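Putative glutathionylspermidine synthase (Methylobacillus flagellatus, PDB 3N6X) probably acts as an ATP-dependent ligase of the circularly permuted ATP-grasp family, perhaps joining glutathione to spermidine, though its true substrates remain unestablished. Local coordinates at residues Ala450-Glu453 with Gly454-Val457. Residues are numbered along the deposited sequence; the frame is centred on the assembly and turned at random.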
loop_
_atom_site.group_PDB
_atom_site.type_symbol
_atom_site.label_atom_id
_atom_site.label_comp_id
_atom_site.label_asym_id
_atom_site.label_seq_id
_atom_site.Cartn_x
_atom_site.Cartn_y
_atom_site.Cartn_z
ATOM N N ALA A 450 -2.057 -11.208 -11.261
ATOM C CA ALA A 450 -1.036 -12.180 -11.670
ATOM C C ALA A 450 -1.513 -12.818 -12.980
ATOM O O ALA A 450 -2.365 -13.715 -12.964
ATOM C CB ALA A 450 -0.857 -13.245 -10.588
ATOM N N LEU A 451 -1.042 -12.273 -14.115
ATOM C CA LEU A 451 -1.488 -12.651 -15.464
ATOM C C LEU A 451 -1.177 -14.096 -15.881
ATOM O O LEU A 451 -2.025 -14.732 -16.512
ATOM C CB LEU A 451 -0.970 -11.641 -16.516
ATOM C CG LEU A 451 -1.444 -10.173 -16.324
ATOM C CD1 LEU A 451 -0.557 -9.202 -17.074
ATOM C CD2 LEU A 451 -2.896 -10.001 -16.735
ATOM N N ARG A 452 0.033 -14.613 -15.541
ATOM C CA ARG A 452 0.444 -15.984 -15.896
ATOM C C ARG A 452 -0.442 -17.028 -15.201
ATOM O O ARG A 452 -0.806 -16.846 -14.037
ATOM C CB ARG A 452 1.921 -16.209 -15.558
ATOM C CG ARG A 452 2.516 -17.473 -16.189
ATOM C CD ARG A 452 3.784 -17.917 -15.480
ATOM N NE ARG A 452 3.499 -18.552 -14.188
ATOM C CZ ARG A 452 4.350 -18.575 -13.166
ATOM N NH1 ARG A 452 5.542 -17.996 -13.271
ATOM N NH2 ARG A 452 4.016 -19.172 -12.029
ATOM N N GLU A 453 -0.817 -18.105 -15.928
ATOM C CA GLU A 453 -1.697 -19.156 -15.395
ATOM C C GLU A 453 -1.082 -19.869 -14.180
ATOM O O GLU A 453 0.070 -20.305 -14.233
ATOM C CB GLU A 453 -2.066 -20.167 -16.490
ATOM C CG GLU A 453 -3.286 -21.010 -16.151
ATOM C CD GLU A 453 -3.562 -22.145 -17.119
ATOM O OE1 GLU A 453 -3.626 -21.881 -18.341
ATOM O OE2 GLU A 453 -3.741 -23.292 -16.651
ATOM N N GLY A 454 -1.845 -19.931 -13.090
ATOM C CA GLY A 454 -1.420 -20.568 -11.848
ATOM C C GLY A 454 -0.551 -19.708 -10.945
ATOM O O GLY A 454 -0.353 -20.049 -9.773
ATOM N N SER A 455 -0.027 -18.578 -11.477
ATOM C CA SER A 455 0.855 -17.672 -10.733
ATOM C C SER A 455 0.144 -16.909 -9.610
ATOM O O SER A 455 -1.022 -16.536 -9.749
ATOM C CB SER A 455 1.537 -16.689 -11.679
ATOM O OG SER A 455 2.420 -15.818 -10.989
ATOM N N LEU A 456 0.873 -16.650 -8.511
ATOM C CA LEU A 456 0.395 -15.852 -7.377
ATOM C C LEU A 456 1.288 -14.620 -7.233
ATOM O O LEU A 456 1.203 -13.899 -6.242
ATOM C CB LEU A 456 0.396 -16.685 -6.084
ATOM C CG LEU A 456 -0.530 -17.905 -6.093
ATOM C CD1 LEU A 456 0.050 -19.035 -5.279
ATOM C CD2 LEU A 456 -1.911 -17.547 -5.601
ATOM N N VAL A 457 2.127 -14.371 -8.248
ATOM C CA VAL A 457 3.034 -13.228 -8.284
ATOM C C VAL A 457 2.336 -12.034 -8.981
ATOM O O VAL A 457 2.403 -11.892 -10.213
ATOM C CB VAL A 457 4.414 -13.592 -8.931
ATOM C CG1 VAL A 457 5.370 -12.395 -8.918
ATOM C CG2 VAL A 457 5.050 -14.794 -8.231
#
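The backbone N of Ser-455 donates to the carbonyl O of Arg-452 across 3.2 Å, a bond that closes a type II beta turn with Glu-453 and Gly-454 at its corners. Gly-454 takes the positive phi that the third position of such a turn calls for; a beta carbon there would run into the carbonyl O of Glu-453. One residue past the corner the chain turns again: Ser-455 OG accepts from the backbone N of Val-457 at 3.1 Å, forming an ST turn. The serine hydroxyl lies anti to its own N (chi1 -179°) and thereby swings forward along the chain to meet that N-H. The same side chain serves as a floor for Arg-452, whose guanidinium lays one face over it, with NH2 3.5 Å from Ser-455 CB; a bend at chi3 (75°) folds the arginine back over the turn. With an alanine in place of the serine, the N-H of Val-457 would probably lose its hydroxyl acceptor and the ST turn would be less firmly fixed. The methyl of Ala-450 lies against two carbonyl oxygens of the returning chain, with CB 3.4 Å from Ser-455 O and 3.5 Å from Val-457 O. The beta turn and the ST turn after it thus start the connection from strand 446-450 to strand 464-471, an antiparallel neighbour in the mixed sheet, while Leu-456 and Val-457 rest on Met-378 of strand 378-380 and Glu-453 touches Arg-425 of strand 423-435.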